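Local coordinates for protein hydrogenase (NiFe) small subunit HydA (PDB 3MYR) that probably catalyses oxidation of H2 by an electron acceptor, as the small, iron-sulfur-cluster-bearing subunit of a heterodimeric [NiFe] hydrogenase, at residues A[5-10]-A[98-103]; A[18-23]-A[231-236]; A[41-46]-A[52-57]. All coordinates share one frame; numbering follows the deposited sequence.

Contact 1 of 3, residues A[5-10]-A[98-103]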
loop_
_atom_site.group_PDB
_atom_site.type_symbol
_atom_site.label_atom_id
_atom_site.label_comp_id
_atom_site.label_asym_id
_atom_site.label_seq_id
_atom_site.Cartn_x
_atom_site.Cartn_y
_atom_site.Cartn_z
ATOM N N SER A 5 -6.439 25.878 -6.428
ATOM C CA SER A 5 -6.979 24.542 -6.627
ATOM C C SER A 5 -5.970 23.509 -7.155
ATOM O O SER A 5 -5.143 23.818 -8.049
ATOM C CB SER A 5 -8.144 24.628 -7.566
ATOM O OG SER A 5 -8.646 23.328 -7.862
ATOM N N VAL A 6 -6.021 22.302 -6.559
ATOM C CA VAL A 6 -5.140 21.198 -6.940
ATOM C C VAL A 6 -5.946 19.923 -7.226
ATOM O O VAL A 6 -6.813 19.527 -6.434
ATOM C CB VAL A 6 -4.099 20.936 -5.867
ATOM C CG1 VAL A 6 -3.281 19.676 -6.265
ATOM C CG2 VAL A 6 -3.176 22.201 -5.690
ATOM N N ILE A 7 -5.771 19.355 -8.413
ATOM C CA ILE A 7 -6.437 18.141 -8.775
ATOM C C ILE A 7 -5.372 17.041 -8.920
ATOM O O ILE A 7 -4.401 17.213 -9.687
ATOM C CB ILE A 7 -7.156 18.272 -10.103
ATOM C CG1 ILE A 7 -8.371 19.235 -9.907
ATOM C CG2 ILE A 7 -7.779 16.853 -10.500
ATOM C CD1 ILE A 7 -9.071 19.591 -11.250
ATOM N N TRP A 8 -5.541 15.951 -8.156
ATOM C CA TRP A 8 -4.582 14.861 -8.107
ATOM C C TRP A 8 -5.156 13.706 -8.933
ATOM O O TRP A 8 -6.214 13.142 -8.566
ATOM C CB TRP A 8 -4.320 14.433 -6.653
ATOM C CG TRP A 8 -3.162 13.472 -6.581
ATOM C CD1 TRP A 8 -3.145 12.159 -7.036
ATOM C CD2 TRP A 8 -1.861 13.713 -6.027
ATOM N NE1 TRP A 8 -1.941 11.566 -6.721
ATOM C CE2 TRP A 8 -1.130 12.504 -6.132
ATOM C CE3 TRP A 8 -1.257 14.820 -5.369
ATOM C CZ2 TRP A 8 0.169 12.369 -5.615
ATOM C CZ3 TRP A 8 0.045 14.701 -4.955
ATOM C CH2 TRP A 8 0.736 13.463 -5.052
ATOM N N LEU A 9 -4.518 13.373 -10.063
ATOM C CA LEU A 9 -5.002 12.236 -10.893
ATOM C C LEU A 9 -4.140 11.046 -10.614
ATOM O O LEU A 9 -2.879 11.142 -10.676
ATOM C CB LEU A 9 -4.907 12.578 -12.392
ATOM C CG LEU A 9 -5.678 13.848 -12.843
ATOM C CD1 LEU A 9 -5.437 14.164 -14.328
ATOM C CD2 LEU A 9 -7.134 13.552 -12.528
ATOM N N SER A 10 -4.762 9.903 -10.339
ATOM C CA SER A 10 -4.007 8.660 -10.049
ATOM C C SER A 10 -4.266 7.666 -11.173
ATOM O O SER A 10 -5.416 7.275 -11.381
ATOM C CB SER A 10 -4.524 8.064 -8.709
ATOM O OG SER A 10 -4.270 9.000 -7.696
ATOM N N MET A 98 -6.313 14.145 -20.740
ATOM C CA MET A 98 -6.323 15.202 -21.729
ATOM C C MET A 98 -7.392 16.199 -21.347
ATOM O O MET A 98 -7.171 17.400 -21.446
ATOM C CB MET A 98 -6.536 14.677 -23.189
ATOM C CG MET A 98 -5.354 13.739 -23.677
ATOM S SD MET A 98 -3.710 14.351 -23.237
ATOM C CE MET A 98 -3.620 15.698 -24.458
ATOM N N GLU A 99 -8.540 15.722 -20.853
ATOM C CA GLU A 99 -9.621 16.662 -20.518
ATOM C C GLU A 99 -9.258 17.495 -19.226
ATOM O O GLU A 99 -9.541 18.674 -19.170
ATOM C CB GLU A 99 -10.932 15.888 -20.382
ATOM C CG GLU A 99 -11.875 16.410 -19.307
ATOM C CD GLU A 99 -13.010 15.412 -18.919
ATOM O OE1 GLU A 99 -13.873 15.154 -19.797
ATOM O OE2 GLU A 99 -13.041 14.896 -17.761
ATOM N N THR A 100 -8.555 16.918 -18.247
ATOM C CA THR A 100 -8.274 17.634 -17.031
ATOM C C THR A 100 -7.101 18.622 -17.207
ATOM O O THR A 100 -7.129 19.732 -16.661
ATOM C CB THR A 100 -7.924 16.637 -15.937
ATOM O OG1 THR A 100 -8.977 15.672 -15.874
ATOM C CG2 THR A 100 -7.807 17.299 -14.607
ATOM N N VAL A 101 -6.097 18.274 -18.011
ATOM C CA VAL A 101 -4.963 19.197 -18.178
ATOM C C VAL A 101 -5.333 20.346 -19.136
ATOM O O VAL A 101 -4.656 21.347 -19.142
ATOM C CB VAL A 101 -3.633 18.534 -18.640
ATOM C CG1 VAL A 101 -3.256 17.361 -17.721
ATOM C CG2 VAL A 101 -3.734 18.065 -20.101
ATOM N N GLU A 102 -6.378 20.214 -19.939
ATOM C CA GLU A 102 -6.635 21.225 -20.987
ATOM C C GLU A 102 -6.633 22.677 -20.450
ATOM O O GLU A 102 -5.989 23.529 -20.999
ATOM C CB GLU A 102 -7.949 20.989 -21.735
ATOM C CG GLU A 102 -8.008 21.942 -22.964
ATOM C CD GLU A 102 -9.228 21.738 -23.813
ATOM O OE1 GLU A 102 -9.222 22.271 -24.949
ATOM O OE2 GLU A 102 -10.197 21.067 -23.356
ATOM N N HIS A 103 -7.223 22.905 -19.296
ATOM C CA HIS A 103 -7.249 24.261 -18.725
ATOM C C HIS A 103 -6.467 24.428 -17.442
ATOM O O HIS A 103 -6.731 25.378 -16.706
ATOM C CB HIS A 103 -8.726 24.652 -18.509
ATOM C CG HIS A 103 -9.503 24.719 -19.801
ATOM N ND1 HIS A 103 -9.159 25.591 -20.829
ATOM C CD2 HIS A 103 -10.512 23.946 -20.281
ATOM C CE1 HIS A 103 -9.961 25.384 -21.865
ATOM N NE2 HIS A 103 -10.810 24.413 -21.546
#
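Thr100 projects from the last turns of helix 93-101 straight at strand 5-10 and is met there by two aliphatic side chains, Ile7 and Leu9. These alternate residues point to the same face of the strand, and Thr100 is set against both. Leu9 is the nearer neighbour: its terminal CD1 lies 3.9 Å from Thr100 CB, the two side chains reaching out tip to tip. Ile7 supplies its short branch, CG2, which ends 4.1 Å from Thr100 CG2. The threonine rotamer divides its two branches accordingly. With chi1 at -53°, CG2 stands opposite the backbone N and is delivered to both hydrocarbon chains, while OG1 turns back along the helix and hydrogen-bonds to Ile96 O one turn earlier. The polar atom is thereby satisfied inside its own helix, although it sits in a buried place. The backbones remain well apart, 8.5 Å between Ile7 CA and Thr100 CA, and only 132 Å² is buried in all. Outside these three residues the interface quickly thins. Val101 comes no closer than 5.1 Å with its side chain, and Glu102 on the far flank is exposed to solvent, with Met98, Glu99 and His103 partly so. Helix 50-63 fills in beside the contact, Met61 touching Ile7 and Arg57 touching Thr100, and Arg57 also forms a salt bridge with Glu99. The other face of the strand carries Trp8, which packs on Thr18 and Leu21 of helix 16-23, so strand 5-10 lies between helices in the parallel part of the sheet of a flavodoxin-like domain. Across the pair itself the chemistry is carbon against carbon, mostly methyls, which implies attachment of the helix to the sheet by dispersion and exclusion of water, without directional polar bonds.

Contact 2 of 3, residues A[18-23]-A[231-236]. With F3S (Fe3-s4 cluster), chain K.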
loop_
_atom_site.group_PDB
_atom_site.type_symbol
_atom_site.label_atom_id
_atom_site.label_comp_id
_atom_site.label_asym_id
_atom_site.label_seq_id
_atom_site.Cartn_x
_atom_site.Cartn_y
_atom_site.Cartn_z
ATOM N N THR A 18 1.690 9.051 -3.450
ATOM C CA THR A 18 0.829 9.678 -2.458
ATOM C C THR A 18 1.301 9.389 -1.021
ATOM O O THR A 18 1.305 10.274 -0.173
ATOM C CB THR A 18 -0.680 9.164 -2.653
ATOM O OG1 THR A 18 -1.190 9.861 -3.795
ATOM C CG2 THR A 18 -1.526 9.476 -1.384
ATOM N N GLU A 19 1.753 8.146 -0.764
ATOM C CA GLU A 19 2.220 7.827 0.583
ATOM C C GLU A 19 3.391 8.732 0.862
ATOM O O GLU A 19 3.515 9.227 1.957
ATOM C CB GLU A 19 2.662 6.353 0.752
ATOM C CG GLU A 19 1.444 5.439 0.709
ATOM C CD GLU A 19 0.708 5.333 2.053
ATOM O OE1 GLU A 19 -0.305 4.609 2.061
ATOM O OE2 GLU A 19 1.128 5.855 3.120
ATOM N N SER A 20 4.272 8.896 -0.122
ATOM C CA SER A 20 5.469 9.710 0.090
ATOM C C SER A 20 5.033 11.139 0.515
ATOM O O SER A 20 5.518 11.720 1.499
ATOM C CB SER A 20 6.301 9.799 -1.202
ATOM O OG SER A 20 7.455 10.558 -0.938
ATOM N N LEU A 21 4.115 11.718 -0.243
ATOM C CA LEU A 21 3.563 13.046 0.079
ATOM C C LEU A 21 3.093 13.127 1.543
ATOM O O LEU A 21 3.306 14.134 2.206
ATOM C CB LEU A 21 2.345 13.340 -0.832
ATOM C CG LEU A 21 1.517 14.610 -0.516
ATOM C CD1 LEU A 21 2.297 15.922 -0.660
ATOM C CD2 LEU A 21 0.195 14.627 -1.366
ATOM N N THR A 22 2.403 12.089 2.034
ATOM C CA THR A 22 1.957 12.097 3.471
ATOM C C THR A 22 3.120 11.987 4.443
ATOM O O THR A 22 2.973 12.346 5.607
ATOM C CB THR A 22 0.966 10.930 3.855
ATOM O OG1 THR A 22 1.722 9.712 3.947
ATOM C CG2 THR A 22 -0.152 10.770 2.834
ATOM N N ARG A 23 4.294 11.554 3.966
ATOM C CA ARG A 23 5.452 11.515 4.887
ATOM C C ARG A 23 6.093 12.862 5.186
ATOM O O ARG A 23 6.859 12.975 6.165
ATOM C CB ARG A 23 6.570 10.549 4.405
ATOM C CG ARG A 23 6.078 9.097 4.175
ATOM C CD ARG A 23 5.528 8.388 5.449
ATOM N NE ARG A 23 5.304 6.995 5.017
ATOM C CZ ARG A 23 4.222 6.499 4.456
ATOM N NH1 ARG A 23 3.025 7.130 4.521
ATOM N NH2 ARG A 23 4.331 5.298 3.876
ATOM N N MET A 231 19.793 15.608 1.001
ATOM C CA MET A 231 18.607 15.828 1.820
ATOM C C MET A 231 18.321 14.558 2.628
ATOM O O MET A 231 17.870 14.624 3.769
ATOM C CB MET A 231 17.394 16.135 0.890
ATOM C CG MET A 231 16.125 16.362 1.693
ATOM S SD MET A 231 14.728 16.618 0.578
ATOM C CE MET A 231 15.288 18.142 -0.346
ATOM N N LYS A 232 18.568 13.377 2.030
ATOM C CA LYS A 232 18.192 12.076 2.675
ATOM C C LYS A 232 16.686 11.927 2.800
ATOM O O LYS A 232 15.962 12.837 2.375
ATOM C CB LYS A 232 18.841 11.913 4.055
ATOM C CG LYS A 232 20.373 12.019 3.995
ATOM C CD LYS A 232 20.925 11.429 5.292
ATOM C CE LYS A 232 22.470 11.649 5.312
ATOM N NZ LYS A 232 23.075 11.144 6.629
ATOM N N TRP A 233 16.225 10.774 3.344
ATOM C CA TRP A 233 14.839 10.411 3.357
ATOM C C TRP A 233 14.197 10.498 4.712
ATOM O O TRP A 233 14.831 10.185 5.706
ATOM C CB TRP A 233 14.713 8.949 2.937
ATOM C CG TRP A 233 14.664 8.845 1.466
ATOM C CD1 TRP A 233 15.748 8.892 0.538
ATOM C CD2 TRP A 233 13.473 8.682 0.725
ATOM N NE1 TRP A 233 15.217 8.733 -0.771
ATOM C CE2 TRP A 233 13.840 8.526 -0.652
ATOM C CE3 TRP A 233 12.110 8.451 1.112
ATOM C CZ2 TRP A 233 12.863 8.364 -1.666
ATOM C CZ3 TRP A 233 11.126 8.239 0.072
ATOM C CH2 TRP A 233 11.526 8.178 -1.292
ATOM N N ASN A 234 12.911 10.836 4.757
ATOM C CA ASN A 234 12.114 10.724 6.008
ATOM C C ASN A 234 12.622 11.623 7.099
ATOM O O ASN A 234 12.966 11.187 8.216
ATOM C CB ASN A 234 12.031 9.252 6.474
ATOM C CG ASN A 234 11.391 8.337 5.376
ATOM O OD1 ASN A 234 12.082 7.560 4.689
ATOM N ND2 ASN A 234 10.059 8.449 5.195
ATOM N N ASP A 235 12.640 12.902 6.773
ATOM C CA ASP A 235 13.142 13.926 7.654
ATOM C C ASP A 235 14.618 13.714 8.009
ATOM O O ASP A 235 14.963 13.757 9.178
ATOM C CB ASP A 235 12.268 13.999 8.908
ATOM C CG ASP A 235 12.357 15.375 9.581
ATOM O OD1 ASP A 235 12.938 16.272 8.936
ATOM O OD2 ASP A 235 11.960 15.524 10.736
ATOM N N GLY A 236 15.457 13.383 7.005
ATOM C CA GLY A 236 16.903 13.345 7.217
ATOM C C GLY A 236 17.359 12.076 7.992
ATOM O O GLY A 236 18.443 12.069 8.531
HETATM FE FE1 F3S K . 18.909 5.820 -5.721
HETATM FE FE3 F3S K . 16.236 6.068 -5.736
HETATM FE FE4 F3S K . 17.623 7.664 -4.217
HETATM S S1 F3S K . 17.383 4.125 -5.790
HETATM S S2 F3S K . 19.416 6.559 -3.667
HETATM S S3 F3S K . 17.733 7.605 -6.460
HETATM S S4 F3S K . 15.705 6.779 -3.703
HETATM O O HOH W 1 8.725 10.267 7.244
#
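Asn234, Arg23 and Ser20 contribute most of the small interface between helix 16-23 and the loop 231-236. Asn234 has the largest share: its amide nitrogen ND2 rests 4.1 Å from Arg23 CB, touching the aliphatic root of the arginine and not its charged end. The two side chains run alongside each other in the same direction, with amide and guanidinium planes only 19° apart. A water bridges the junction loosely, accepting from Asn234 ND2 at 3.0 Å and giving a weak bond to Arg23 O. The same ND2 also donates to Asn212 O of the large subunit, so it is shared between that subunit and the water. Arg23 folds back on its own helix, a bend at chi2 (-62°) bringing its guanidinium to Glu19. There NH1 meets OE2 of that glutamate at 2.7 Å in a nearly straight hydrogen bond (167°) that is part of a salt bridge, with the carboxylate oxygen in the guanidinium plane; this pairing leaves the CB and CG methylenes as the part of Arg23 turned to Asn234. Ser20 is the looser partner. Its OG lies 4.5 Å from Trp233 CZ3, obliquely to the indole, and is hydrogen-bonded to Pro149 O. The other end of that indole reaches the [3Fe-4S] cluster, Trp233 NE1 standing 3.6 Å from the inorganic sulfur S4. Pro151 at the start of helix 151-164 touches Ser20, Arg23 and Trp233, and His102 of the large subunit packs on Arg23. The arrangement joins the helix that carries the proximal-cluster ligand Cys17, in the flavodoxin-like domain, to the cluster-binding C-terminal region, beside the medial [3Fe-4S] site characteristic of [NiFe] hydrogenase small subunits.

Contact 3 of 3, residues A[41-46]-A[52-57]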
loop_
_atom_site.group_PDB
_atom_site.type_symbol
_atom_site.label_atom_id
_atom_site.label_comp_id
_atom_site.label_asym_id
_atom_site.label_seq_id
_atom_site.Cartn_x
_atom_site.Cartn_y
_atom_site.Cartn_z
ATOM N N TYR A 41 -9.595 17.006 -5.410
ATOM C CA TYR A 41 -9.852 15.652 -5.846
ATOM C C TYR A 41 -8.616 14.807 -5.605
ATOM O O TYR A 41 -7.497 15.199 -5.987
ATOM C CB TYR A 41 -10.175 15.692 -7.331
ATOM C CG TYR A 41 -10.517 14.381 -7.962
ATOM C CD1 TYR A 41 -11.838 13.856 -7.920
ATOM C CD2 TYR A 41 -9.533 13.643 -8.621
ATOM C CE1 TYR A 41 -12.135 12.697 -8.558
ATOM C CE2 TYR A 41 -9.841 12.458 -9.314
ATOM C CZ TYR A 41 -11.126 12.001 -9.284
ATOM O OH TYR A 41 -11.394 10.823 -9.954
ATOM N N HIS A 42 -8.803 13.676 -4.948
ATOM C CA HIS A 42 -7.700 12.783 -4.607
ATOM C C HIS A 42 -8.335 11.508 -4.109
ATOM O O HIS A 42 -8.969 11.523 -3.066
ATOM C CB HIS A 42 -6.790 13.302 -3.527
ATOM C CG HIS A 42 -5.535 12.482 -3.414
ATOM N ND1 HIS A 42 -5.560 11.093 -3.406
ATOM C CD2 HIS A 42 -4.225 12.836 -3.511
ATOM C CE1 HIS A 42 -4.313 10.639 -3.452
ATOM N NE2 HIS A 42 -3.488 11.675 -3.526
ATOM N N HIS A 43 -8.266 10.470 -4.924
ATOM C CA HIS A 43 -8.929 9.158 -4.697
ATOM C C HIS A 43 -8.631 8.558 -3.365
ATOM O O HIS A 43 -9.491 7.882 -2.800
ATOM C CB HIS A 43 -8.474 8.070 -5.701
ATOM C CG HIS A 43 -9.157 8.130 -7.028
ATOM N ND1 HIS A 43 -9.017 7.133 -7.979
ATOM C CD2 HIS A 43 -9.952 9.083 -7.591
ATOM C CE1 HIS A 43 -9.692 7.466 -9.074
ATOM N NE2 HIS A 43 -10.261 8.648 -8.866
ATOM N N THR A 44 -7.405 8.722 -2.897
ATOM C CA THR A 44 -7.007 8.052 -1.661
ATOM C C THR A 44 -7.748 8.598 -0.451
ATOM O O THR A 44 -7.956 7.875 0.529
ATOM C CB THR A 44 -5.470 8.111 -1.435
ATOM O OG1 THR A 44 -4.823 7.604 -2.600
ATOM C CG2 THR A 44 -5.057 7.231 -0.238
ATOM N N LEU A 45 -8.117 9.878 -0.523
ATOM C CA LEU A 45 -8.599 10.626 0.653
ATOM C C LEU A 45 -10.054 11.124 0.611
ATOM O O LEU A 45 -10.578 11.500 1.642
ATOM C CB LEU A 45 -7.697 11.820 0.949
ATOM C CG LEU A 45 -6.246 11.427 1.328
ATOM C CD1 LEU A 45 -5.441 12.701 1.422
ATOM C CD2 LEU A 45 -6.187 10.695 2.672
ATOM N N GLN A 46 -10.612 11.189 -0.585
ATOM C CA GLN A 46 -11.951 11.780 -0.876
ATOM C C GLN A 46 -13.042 11.189 0.016
ATOM O O GLN A 46 -13.121 9.963 0.114
ATOM C CB GLN A 46 -12.295 11.493 -2.336
ATOM C CG GLN A 46 -13.273 12.525 -2.925
ATOM C CD GLN A 46 -12.572 13.822 -3.256
ATOM O OE1 GLN A 46 -11.361 13.839 -3.417
ATOM N NE2 GLN A 46 -13.334 14.920 -3.383
ATOM N N ALA A 52 -20.370 11.595 -6.940
ATOM C CA ALA A 52 -20.125 12.759 -6.107
ATOM C C ALA A 52 -18.622 13.141 -6.177
ATOM O O ALA A 52 -18.260 14.299 -6.101
ATOM C CB ALA A 52 -20.494 12.471 -4.665
ATOM N N ALA A 53 -17.754 12.144 -6.238
ATOM C CA ALA A 53 -16.319 12.392 -6.359
ATOM C C ALA A 53 -15.982 12.979 -7.743
ATOM O O ALA A 53 -15.260 13.974 -7.818
ATOM C CB ALA A 53 -15.511 11.128 -6.094
ATOM N N GLU A 54 -16.479 12.362 -8.809
ATOM C CA GLU A 54 -16.279 12.918 -10.164
ATOM C C GLU A 54 -16.807 14.373 -10.291
ATOM O O GLU A 54 -16.120 15.233 -10.853
ATOM C CB GLU A 54 -16.889 12.022 -11.246
ATOM C CG GLU A 54 -16.191 10.670 -11.336
ATOM C CD GLU A 54 -14.653 10.853 -11.424
ATOM O OE1 GLU A 54 -13.930 10.362 -10.509
ATOM O OE2 GLU A 54 -14.181 11.585 -12.328
ATOM N N ALA A 55 -17.979 14.645 -9.708
ATOM C CA ALA A 55 -18.546 15.995 -9.773
ATOM C C ALA A 55 -17.583 16.986 -9.091
ATOM O O ALA A 55 -17.475 18.105 -9.529
ATOM C CB ALA A 55 -19.983 16.045 -9.135
ATOM N N ALA A 56 -16.832 16.564 -8.068
ATOM C CA ALA A 56 -15.952 17.515 -7.419
ATOM C C ALA A 56 -14.783 17.856 -8.346
ATOM O O ALA A 56 -14.335 19.029 -8.390
ATOM C CB ALA A 56 -15.430 16.953 -6.050
ATOM N N ARG A 57 -14.256 16.865 -9.079
ATOM C CA ARG A 57 -13.168 17.183 -10.000
ATOM C C ARG A 57 -13.690 18.156 -11.098
ATOM O O ARG A 57 -13.031 19.156 -11.417
ATOM C CB ARG A 57 -12.532 15.923 -10.620
ATOM C CG ARG A 57 -11.663 16.202 -11.809
ATOM C CD ARG A 57 -11.037 14.925 -12.402
ATOM N NE ARG A 57 -11.991 14.030 -13.034
ATOM C CZ ARG A 57 -12.419 14.152 -14.287
ATOM N NH1 ARG A 57 -13.344 13.312 -14.728
ATOM N NH2 ARG A 57 -11.960 15.116 -15.097
#
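Tyr41 and Arg57 bring their CA atoms within 5.5 Å, and Gln46 and Ala53 theirs within 7.0 Å, as the chain leaving strand 38-41 turns back along helix 50-63. The ring of Tyr41 is the centre of the contact. Its phenol donates a short hydrogen bond from OH to Glu54 OE1, 2.6 Å, using the syn lone pair of the carboxylate, whose plane stands 89° from the ring. The same phenol oxygen accepts from His43 NE2 at 2.7 Å, a somewhat bent bond (142°) that lies near the imidazole plane. Tyr41 OH thus passes a chain of bonds from loop to helix. Arg57 CB lies over one face of the ring, toward its rim, in a CH-pi contact 3.8 Å from the Tyr41 centroid; Ala53 O sits at the ring edge. Glu54 starts out directed away from the loop and gets back to it through a bend at chi2 (-50°). Its second oxygen, OE2, is held by Arg57 NH1 at 3.1 Å, a salt bridge along one side of the helix, while Arg57 NH2 has Glu99 as its partner. Beyond the tyrosine, the small side chains of Ala53 and Ala56 meet Gln46: its CG packs 4.1 Å from Ala53 CB, and its amide NE2 lies 4.0 Å from Ala56 CB. OE1 of that amide accepts from His42 N and pins the turn. Next to it the large subunit bonds to Gln46 O and packs on His43 and Glu54. With both carboxylate oxygens bonded and an arginine beside it, Glu54 is probably kept ionised, and the bonds to Tyr41 OH and Arg57 NH1 hold the carboxylate in orientation where this beta-alpha-beta crossover begins.

All three contacts are buried, but their settings differ. Contacts 1 and 3 lie about 12 Å apart between centres, within the flavodoxin-like domain. Helix 50-63, which forms one side of contact 3, also flanks contact 1 through Arg57, and Trp8 N probably hydrogen-bonds to Tyr41 O. Contact 2, about 24 Å from either centre, ties this domain to the cluster-binding C-terminal region. The sheet-helix contact 1 is apolar, the turn of contact 3 is a polar network beside the large subunit, and contact 2 is thin, with loose direct touches, a weak water bridge and the large subunit alongside. Helix 16-23 connects contact 2 to both others: it backs the strand of contact 1, and Thr18 OG1 hydrogen-bonds to His42 NE2 of contact 3.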